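Ubiquitin-like-specific protease 2 (Saccharomyces cerevisiae, PDB 5LNB) cleaves the modifier SUMO from conjugated proteins as a C48-family cysteine protease, this chain being the catalytic domain of the longer protein. Local coordinates at residues 18-22 / 289-293; 33-39 / 52-56; 42-47 / 265-269. One frame throughout, in Å; residues are numbered along the deposited sequence.

Contact 1 of 3, residues 18-22 / 289-293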
loop_
_atom_site.group_PDB
_atom_site.type_symbol
_atom_site.label_atom_id
_atom_site.label_comp_id
_atom_site.label_asym_id
_atom_site.label_seq_id
_atom_site.Cartn_x
_atom_site.Cartn_y
_atom_site.Cartn_z
ATOM N N LEU A 18 -18.607 -20.326 -2.696
ATOM C CA LEU A 18 -19.444 -19.295 -3.297
ATOM C C LEU A 18 -19.161 -17.929 -2.669
ATOM O O LEU A 18 -19.249 -17.757 -1.451
ATOM C CB LEU A 18 -20.929 -19.648 -3.150
ATOM C CG LEU A 18 -21.416 -21.005 -3.681
ATOM C CD1 LEU A 18 -22.888 -21.210 -3.357
ATOM C CD2 LEU A 18 -21.183 -21.151 -5.182
ATOM N N PHE A 19 -18.796 -16.963 -3.514
ATOM C CA PHE A 19 -18.623 -15.564 -3.121
ATOM C C PHE A 19 -19.438 -14.731 -4.110
ATOM O O PHE A 19 -18.897 -13.980 -4.923
ATOM C CB PHE A 19 -17.155 -15.164 -3.117
ATOM C CG PHE A 19 -16.884 -13.831 -2.472
ATOM C CD1 PHE A 19 -16.816 -13.712 -1.093
ATOM C CD2 PHE A 19 -16.666 -12.700 -3.243
ATOM C CE1 PHE A 19 -16.553 -12.492 -0.495
ATOM C CE2 PHE A 19 -16.398 -11.472 -2.650
ATOM C CZ PHE A 19 -16.344 -11.367 -1.276
ATOM N N LYS A 20 -20.758 -14.883 -4.029
ATOM C CA LYS A 20 -21.675 -14.440 -5.046
ATOM C C LYS A 20 -22.938 -13.959 -4.338
ATOM O O LYS A 20 -23.495 -14.697 -3.509
ATOM C CB LYS A 20 -21.989 -15.589 -6.010
ATOM C CG LYS A 20 -22.400 -15.172 -7.401
ATOM C CD LYS A 20 -22.742 -16.401 -8.240
ATOM C CE LYS A 20 -23.833 -16.106 -9.270
ATOM N NZ LYS A 20 -24.246 -17.335 -10.015
ATOM N N PRO A 21 -23.407 -12.734 -4.616
ATOM C CA PRO A 21 -22.825 -11.816 -5.601
ATOM C C PRO A 21 -21.454 -11.257 -5.203
ATOM O O PRO A 21 -20.997 -11.408 -4.064
ATOM C CB PRO A 21 -23.855 -10.692 -5.671
ATOM C CG PRO A 21 -24.499 -10.698 -4.325
ATOM C CD PRO A 21 -24.559 -12.137 -3.915
ATOM N N SER A 22 -20.797 -10.605 -6.155
ATOM C CA SER A 22 -19.531 -9.962 -5.853
ATOM C C SER A 22 -19.740 -8.842 -4.842
ATOM O O SER A 22 -20.760 -8.150 -4.856
ATOM C CB SER A 22 -18.899 -9.413 -7.129
ATOM O OG SER A 22 -18.795 -10.428 -8.108
ATOM N N TYR A 289 -31.525 -7.625 -4.434
ATOM C CA TYR A 289 -30.751 -8.861 -4.478
ATOM C C TYR A 289 -31.033 -9.652 -5.756
ATOM O O TYR A 289 -30.104 -10.085 -6.444
ATOM C CB TYR A 289 -31.053 -9.694 -3.231
ATOM C CG TYR A 289 -30.366 -11.032 -3.191
ATOM C CD1 TYR A 289 -29.006 -11.126 -2.916
ATOM C CD2 TYR A 289 -31.081 -12.207 -3.411
ATOM C CE1 TYR A 289 -28.375 -12.346 -2.868
ATOM C CE2 TYR A 289 -30.463 -13.432 -3.359
ATOM C CZ TYR A 289 -29.108 -13.497 -3.089
ATOM O OH TYR A 289 -28.478 -14.713 -3.046
ATOM N N GLU A 290 -32.312 -9.838 -6.100
ATOM C CA GLU A 290 -32.637 -10.634 -7.281
ATOM C C GLU A 290 -32.082 -10.006 -8.556
ATOM O O GLU A 290 -31.523 -10.710 -9.406
ATOM C CB GLU A 290 -34.151 -10.829 -7.387
ATOM C CG GLU A 290 -34.717 -11.797 -6.351
ATOM C CD GLU A 290 -34.085 -13.182 -6.430
ATOM O OE1 GLU A 290 -33.682 -13.587 -7.543
ATOM O OE2 GLU A 290 -33.988 -13.866 -5.383
ATOM N N GLU A 291 -32.223 -8.685 -8.711
ATOM C CA GLU A 291 -31.669 -8.026 -9.890
ATOM C C GLU A 291 -30.166 -8.270 -10.012
ATOM O O GLU A 291 -29.661 -8.570 -11.102
ATOM C CB GLU A 291 -31.967 -6.523 -9.845
ATOM C CG GLU A 291 -31.179 -5.692 -10.862
ATOM C CD GLU A 291 -31.469 -4.181 -10.790
ATOM O OE1 GLU A 291 -31.773 -3.654 -9.700
ATOM O OE2 GLU A 291 -31.396 -3.519 -11.841
ATOM N N VAL A 292 -29.431 -8.152 -8.903
ATOM C CA VAL A 292 -27.977 -8.277 -8.967
ATOM C C VAL A 292 -27.570 -9.717 -9.280
ATOM O O VAL A 292 -26.705 -9.959 -10.126
ATOM C CB VAL A 292 -27.346 -7.769 -7.658
ATOM C CG1 VAL A 292 -25.939 -8.307 -7.512
ATOM C CG2 VAL A 292 -27.338 -6.239 -7.631
ATOM N N MET A 293 -28.201 -10.691 -8.626
ATOM C CA MET A 293 -27.923 -12.090 -8.933
ATOM C C MET A 293 -28.218 -12.418 -10.394
ATOM O O MET A 293 -27.468 -13.165 -11.034
ATOM C CB MET A 293 -28.730 -12.993 -8.005
ATOM C CG MET A 293 -28.297 -12.922 -6.554
ATOM S SD MET A 293 -26.618 -13.536 -6.318
ATOM C CE MET A 293 -26.817 -15.295 -6.587
#

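Contact 2 of 3, residues 33-39 / 52-56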
loop_
_atom_site.group_PDB
_atom_site.type_symbol
_atom_site.label_atom_id
_atom_site.label_comp_id
_atom_site.label_asym_id
_atom_site.label_seq_id
_atom_site.Cartn_x
_atom_site.Cartn_y
_atom_site.Cartn_z
ATOM N N TYR A 33 -15.405 -0.250 -5.017
ATOM C CA TYR A 33 -14.593 -1.410 -5.368
ATOM C C TYR A 33 -15.482 -2.638 -5.494
ATOM O O TYR A 33 -16.376 -2.857 -4.670
ATOM C CB TYR A 33 -13.500 -1.688 -4.320
ATOM C CG TYR A 33 -12.413 -0.635 -4.231
ATOM C CD1 TYR A 33 -12.702 0.668 -3.832
ATOM C CD2 TYR A 33 -11.095 -0.950 -4.533
ATOM C CE1 TYR A 33 -11.698 1.637 -3.751
ATOM C CE2 TYR A 33 -10.088 -0.004 -4.449
ATOM C CZ TYR A 33 -10.392 1.291 -4.058
ATOM O OH TYR A 33 -9.383 2.228 -3.973
ATOM N N THR A 34 -15.234 -3.435 -6.527
ATOM C CA THR A 34 -15.919 -4.706 -6.715
ATOM C C THR A 34 -14.929 -5.838 -6.500
ATOM O O THR A 34 -13.856 -5.852 -7.113
ATOM C CB THR A 34 -16.544 -4.803 -8.107
ATOM O OG1 THR A 34 -17.648 -3.890 -8.205
ATOM C CG2 THR A 34 -17.040 -6.218 -8.367
ATOM N N ILE A 35 -15.278 -6.771 -5.621
ATOM C CA ILE A 35 -14.442 -7.930 -5.326
ATOM C C ILE A 35 -15.211 -9.164 -5.760
ATOM O O ILE A 35 -16.254 -9.486 -5.172
ATOM C CB ILE A 35 -14.075 -8.009 -3.840
ATOM C CG1 ILE A 35 -13.265 -6.776 -3.425
ATOM C CG2 ILE A 35 -13.356 -9.323 -3.547
ATOM C CD1 ILE A 35 -12.020 -6.569 -4.246
ATOM N N THR A 36 -14.706 -9.861 -6.778
ATOM C CA THR A 36 -15.364 -11.055 -7.286
ATOM C C THR A 36 -14.799 -12.304 -6.617
ATOM O O THR A 36 -13.792 -12.258 -5.900
ATOM C CB THR A 36 -15.213 -11.172 -8.806
ATOM O OG1 THR A 36 -13.849 -11.465 -9.130
ATOM C CG2 THR A 36 -15.659 -9.889 -9.517
ATOM N N ASN A 37 -15.466 -13.440 -6.869
ATOM C CA ASN A 37 -14.964 -14.706 -6.352
ATOM C C ASN A 37 -13.580 -15.012 -6.908
ATOM O O ASN A 37 -12.718 -15.532 -6.193
ATOM C CB ASN A 37 -15.931 -15.842 -6.677
ATOM C CG ASN A 37 -15.461 -17.176 -6.121
ATOM O OD1 ASN A 37 -15.406 -17.361 -4.909
ATOM N ND2 ASN A 37 -15.110 -18.106 -7.005
ATOM N N GLN A 38 -13.348 -14.685 -8.182
ATOM C CA GLN A 38 -12.031 -14.876 -8.774
ATOM C C GLN A 38 -10.946 -14.153 -7.976
ATOM O O GLN A 38 -9.812 -14.635 -7.896
ATOM C CB GLN A 38 -12.051 -14.400 -10.231
ATOM C CG GLN A 38 -11.139 -15.172 -11.173
ATOM C CD GLN A 38 -11.534 -16.643 -11.340
ATOM O OE1 GLN A 38 -10.703 -17.475 -11.713
ATOM N NE2 GLN A 38 -12.802 -16.967 -11.070
ATOM N N ASP A 39 -11.272 -13.002 -7.370
ATOM C CA ASP A 39 -10.310 -12.285 -6.531
ATOM C C ASP A 39 -10.237 -12.894 -5.136
ATOM O O ASP A 39 -9.149 -13.125 -4.595
ATOM C CB ASP A 39 -10.692 -10.801 -6.423
ATOM C CG ASP A 39 -10.898 -10.140 -7.774
ATOM O OD1 ASP A 39 -10.081 -10.380 -8.684
ATOM O OD2 ASP A 39 -11.881 -9.380 -7.927
ATOM N N SER A 52 -6.529 -6.894 -7.199
ATOM C CA SER A 52 -7.828 -6.494 -6.672
ATOM C C SER A 52 -7.846 -6.585 -5.157
ATOM O O SER A 52 -8.280 -5.652 -4.467
ATOM C CB SER A 52 -8.932 -7.369 -7.266
ATOM O OG SER A 52 -8.959 -7.236 -8.669
ATOM N N ILE A 53 -7.392 -7.717 -4.626
ATOM C CA ILE A 53 -7.384 -7.915 -3.185
ATOM C C ILE A 53 -6.450 -6.914 -2.523
ATOM O O ILE A 53 -6.802 -6.268 -1.532
ATOM C CB ILE A 53 -6.982 -9.361 -2.849
ATOM C CG1 ILE A 53 -8.058 -10.352 -3.320
ATOM C CG2 ILE A 53 -6.728 -9.484 -1.372
ATOM C CD1 ILE A 53 -9.427 -10.113 -2.712
ATOM N N LEU A 54 -5.248 -6.769 -3.063
ATOM C CA LEU A 54 -4.274 -5.899 -2.419
ATOM C C LEU A 54 -4.709 -4.439 -2.478
ATOM O O LEU A 54 -4.640 -3.729 -1.467
ATOM C CB LEU A 54 -2.899 -6.088 -3.050
ATOM C CG LEU A 54 -1.833 -5.373 -2.225
ATOM C CD1 LEU A 54 -0.654 -6.277 -2.075
ATOM C CD2 LEU A 54 -1.452 -4.039 -2.888
ATOM N N ASP A 55 -5.161 -3.965 -3.647
ATOM C CA ASP A 55 -5.572 -2.559 -3.725
ATOM C C ASP A 55 -6.810 -2.299 -2.872
ATOM O O ASP A 55 -6.932 -1.231 -2.265
ATOM C CB ASP A 55 -5.794 -2.123 -5.182
ATOM C CG ASP A 55 -4.485 -2.039 -5.980
ATOM O OD1 ASP A 55 -3.464 -1.648 -5.402
ATOM O OD2 ASP A 55 -4.462 -2.379 -7.179
ATOM N N PHE A 56 -7.729 -3.265 -2.784
ATOM C CA PHE A 56 -8.876 -3.075 -1.907
ATOM C C PHE A 56 -8.440 -2.896 -0.458
ATOM O O PHE A 56 -8.894 -1.974 0.231
ATOM C CB PHE A 56 -9.851 -4.242 -2.005
ATOM C CG PHE A 56 -10.949 -4.160 -0.986
ATOM C CD1 PHE A 56 -11.995 -3.274 -1.155
ATOM C CD2 PHE A 56 -10.914 -4.933 0.161
ATOM C CE1 PHE A 56 -13.008 -3.186 -0.217
ATOM C CE2 PHE A 56 -11.922 -4.838 1.104
ATOM C CZ PHE A 56 -12.968 -3.962 0.911
#

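Contact 3 of 3, residues 42-47 / 265-269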
loop_
_atom_site.group_PDB
_atom_site.type_symbol
_atom_site.label_atom_id
_atom_site.label_comp_id
_atom_site.label_asym_id
_atom_site.label_seq_id
_atom_site.Cartn_x
_atom_site.Cartn_y
_atom_site.Cartn_z
ATOM N N CYS A 42 -7.980 -16.135 -4.055
ATOM C CA CYS A 42 -6.536 -16.141 -3.851
ATOM C C CYS A 42 -6.166 -16.129 -2.376
ATOM O O CYS A 42 -5.021 -16.441 -2.040
ATOM C CB CYS A 42 -5.884 -14.959 -4.574
ATOM S SG CYS A 42 -6.135 -13.355 -3.795
ATOM N N LEU A 43 -7.110 -15.799 -1.491
ATOM C CA LEU A 43 -6.893 -15.828 -0.048
ATOM C C LEU A 43 -7.035 -17.233 0.544
ATOM O O LEU A 43 -7.195 -17.385 1.763
ATOM C CB LEU A 43 -7.854 -14.855 0.649
ATOM C CG LEU A 43 -7.695 -13.369 0.283
ATOM C CD1 LEU A 43 -8.849 -12.524 0.827
ATOM C CD2 LEU A 43 -6.358 -12.812 0.766
ATOM N N PHE A 44 -6.987 -18.265 -0.280
ATOM C CA PHE A 44 -6.921 -19.631 0.211
ATOM C C PHE A 44 -5.507 -20.175 0.044
ATOM O O PHE A 44 -4.728 -19.702 -0.790
ATOM C CB PHE A 44 -7.930 -20.523 -0.514
ATOM C CG PHE A 44 -9.356 -20.274 -0.107
ATOM C CD1 PHE A 44 -9.902 -20.930 0.987
ATOM C CD2 PHE A 44 -10.146 -19.383 -0.809
ATOM C CE1 PHE A 44 -11.217 -20.706 1.367
ATOM C CE2 PHE A 44 -11.457 -19.150 -0.432
ATOM C CZ PHE A 44 -11.994 -19.815 0.655
ATOM N N ASN A 45 -5.174 -21.165 0.874
ATOM C CA ASN A 45 -3.850 -21.778 0.856
ATOM C C ASN A 45 -2.762 -20.713 0.939
ATOM O O ASN A 45 -2.681 -19.975 1.926
ATOM C CB ASN A 45 -3.668 -22.625 -0.407
ATOM C CG ASN A 45 -4.761 -23.677 -0.572
ATOM O OD1 ASN A 45 -5.027 -24.475 0.334
ATOM N ND2 ASN A 45 -5.408 -23.672 -1.736
ATOM N N LYS A 46 -1.931 -20.624 -0.098
ATOM C CA LYS A 46 -0.889 -19.611 -0.198
ATOM C C LYS A 46 -0.825 -19.076 -1.616
ATOM O O LYS A 46 0.257 -18.903 -2.185
ATOM C CB LYS A 46 0.474 -20.165 0.230
ATOM C CG LYS A 46 0.538 -20.581 1.686
ATOM C CD LYS A 46 1.747 -21.403 1.974
ATOM C CE LYS A 46 1.673 -21.978 3.379
ATOM N NZ LYS A 46 2.888 -22.769 3.696
ATOM N N ASP A 47 -1.985 -18.825 -2.215
ATOM C CA ASP A 47 -2.015 -18.327 -3.582
ATOM C C ASP A 47 -1.459 -16.912 -3.650
ATOM O O ASP A 47 -1.528 -16.143 -2.686
ATOM C CB ASP A 47 -3.439 -18.348 -4.132
ATOM C CG ASP A 47 -3.913 -19.750 -4.487
ATOM O OD1 ASP A 47 -3.191 -20.729 -4.211
ATOM O OD2 ASP A 47 -5.016 -19.863 -5.052
ATOM N N ARG A 265 -3.880 -14.473 6.343
ATOM C CA ARG A 265 -4.684 -14.805 5.173
ATOM C C ARG A 265 -6.117 -15.150 5.563
ATOM O O ARG A 265 -7.077 -14.672 4.952
ATOM C CB ARG A 265 -4.034 -15.974 4.446
ATOM C CG ARG A 265 -4.066 -15.885 2.962
ATOM C CD ARG A 265 -3.314 -17.062 2.408
ATOM N NE ARG A 265 -2.031 -16.669 1.854
ATOM C CZ ARG A 265 -1.866 -16.284 0.597
ATOM N NH1 ARG A 265 -2.916 -16.245 -0.210
ATOM N NH2 ARG A 265 -0.662 -15.944 0.151
ATOM N N LYS A 266 -6.278 -16.000 6.575
ATOM C CA LYS A 266 -7.618 -16.393 6.985
ATOM C C LYS A 266 -8.396 -15.196 7.514
ATOM O O LYS A 266 -9.600 -15.066 7.257
ATOM C CB LYS A 266 -7.543 -17.507 8.032
ATOM C CG LYS A 266 -8.851 -17.754 8.750
ATOM C CD LYS A 266 -8.771 -18.914 9.720
ATOM C CE LYS A 266 -10.173 -19.478 10.000
ATOM N NZ LYS A 266 -10.144 -20.852 10.605
ATOM N N ASN A 267 -7.722 -14.294 8.232
ATOM C CA ASN A 267 -8.436 -13.158 8.804
ATOM C C ASN A 267 -8.879 -12.187 7.716
ATOM O O ASN A 267 -9.970 -11.604 7.803
ATOM C CB ASN A 267 -7.575 -12.476 9.863
ATOM C CG ASN A 267 -7.474 -13.307 11.142
ATOM O OD1 ASN A 267 -8.482 -13.791 11.656
ATOM N ND2 ASN A 267 -6.254 -13.498 11.642
ATOM N N LEU A 268 -8.069 -12.028 6.665
ATOM C CA LEU A 268 -8.500 -11.232 5.521
ATOM C C LEU A 268 -9.730 -11.846 4.855
ATOM O O LEU A 268 -10.648 -11.123 4.457
ATOM C CB LEU A 268 -7.355 -11.079 4.520
ATOM C CG LEU A 268 -6.091 -10.332 4.980
ATOM C CD1 LEU A 268 -5.023 -10.461 3.913
ATOM C CD2 LEU A 268 -6.379 -8.846 5.275
ATOM N N ARG A 269 -9.778 -13.180 4.743
ATOM C CA ARG A 269 -10.959 -13.834 4.177
ATOM C C ARG A 269 -12.185 -13.567 5.031
ATOM O O ARG A 269 -13.256 -13.235 4.515
ATOM C CB ARG A 269 -10.752 -15.341 4.050
ATOM C CG ARG A 269 -9.824 -15.786 2.963
ATOM C CD ARG A 269 -10.152 -17.224 2.546
ATOM N NE ARG A 269 -10.537 -18.090 3.664
ATOM C CZ ARG A 269 -9.686 -18.806 4.397
ATOM N NH1 ARG A 269 -8.387 -18.753 4.150
ATOM N NH2 ARG A 269 -10.136 -19.575 5.381
#

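Contact 1 of 3, residues 18-22 / 289-293
The segments bury 209 Å² between them and meet through apolar contact, with no hydrogen bond across. P21 is the focus: its CA-to-CB bond points toward helix residues 289-293, and three side chains receive its ring. P21 CD lies 3.5 Å from M293 SD and 4.0 Å from Y289 CE1, while P21 CB is 3.7 Å from V292 CG1. One helical turn, marked by the 3.0 Å backbone bond from M293 N to Y289 O, brings these three residues together. The peptide bond before P21 is cis, which bends the chain where the proline meets the helix. More peripherally, the aliphatic part of K20 approaches the same methionine, with K20 CE 4.1 Å from M293 CE.

Polar bonding and further packing come from the preceding helix 264-285. There Q276 NE2 hydrogen-bonds to P21 O, and I280 and L283 touch the proline ring; L283 also touches Y289. Far from the centre of the chain, this is a surface contact in which P21 and, at the margin, K20, just before strand 23-26, pack against the short helix 289-294: a cis-proline loop packed on the last modelled helix, joining the two ends of the modelled chain.

Contact 2 of 3, residues 33-39 / 52-56
This is a strand-to-helix packing contact, partly buried, in which the second strand of the N-terminal β-hairpin (23-26 and 32-35) and the start of helix 37-40 lie against helix 51-67. The axes of strand 33-35 and helix 52-56 approach to 9.3 Å with 139° between their N-to-C directions, so they run obliquely antiparallel, and 352 Å² is buried.

Strand alternation selects the residues that meet the helix. The CA-to-CB bond of Y33 points toward it and that of T34 away; I35 sets out sideways, yet its m,m rotamer carries CD1 to 3.9 Å from F56 CB. I35 CG2 lies 4.1 Å from I53 CD1, and Y33 CB meets the edge of the phenyl ring 3.8 Å from F56 CD1. The Y33 ring also meets F27 in the hairpin, with planes at about 85°. L272 of helix 264-285 touches both I53 and F56, extending the apolar layer to a third element.

Beyond the strand, T36 occupies the N-cap position, and T36 N donates to D39 OD2 (3.1 Å, 166°), the carboxylate-to-backbone half of a capping box. The turn into helix 37-40 brings D39 O within 3.2 Å of I53 CG1 and D39 OD1 within 3.3 Å of S52 OG. The contact thus combines a helix N-cap at T36, directly after the strand, with the second strand of a β-hairpin packed against helix 51-67 of the Ulp1-type catalytic domain.

Contact 3 of 3, residues 42-47 / 265-269
Two arginines, one helical turn apart, bind backbone carbonyls of the loop between helices 37-40 and 51-67. R265 directs both terminal nitrogens at one acceptor: R265 NH1 to D47 O is 2.8 Å at 140°, and R265 NH2 to D47 O is 3.0 Å at 134°, a bifurcated pair whose angles are less than ideal. R269 NH1 makes a straighter bond to L43 O, 3.0 Å at 167°. The charge of R265 is met outside the loop by D214, in a salt bridge through NH2.

Around these bonds the guanidinium planes are covered by loop atoms. K46 CA sits over one face of R265, 3.6 Å from R265 CZ, where the loop turns with a 3.2 Å bond from D47 N to F44 O. R269 lies flat on the F44 ring (planes at 12°, centres 4.4 Å apart) in an off-centre cation-pi stack, and R269 CD stands over the ring face in a CH-pi contact, 3.7 Å from the centroid.

The packing passes inward through L43: CB is 3.2 Å from R269 CG, and L43 CD2 is 4.1 Å from L268 CD1. I53 of helix 51-67 touches L43 as well. With 424 Å² buried and every hydrogen bond across the segments ending on a main-chain oxygen, the chemistry is consistent with helix 264-285 fixing the loop mainly by its backbone, while F44 is held by the stacking of its ring with R269.

How the contacts relate
Contact 1 is a surface contact, its centre about 29 Å from the centre of the chain; contacts 2 and 3 are partly buried, their centres about 14 and 18 Å from it. The chemistry does not simply track depth: the surface contact is apolar, contact 2 joins strand-to-helix packing to a local cap, and the partly buried contact 3 is the most polar. Contacts 2 and 3 touch through I53, whose CG1 lies 3.6 Å from C42 SG, and their segments alternate along the chain. Contacts 1 and 2 touch where F19 CE2 comes within 3.2 Å of I35 O. Contacts 1 and 3 do not touch, yet helix 264-285 relates all three: it provides residues 265-269, contacts I53 and F56, and packs on P21.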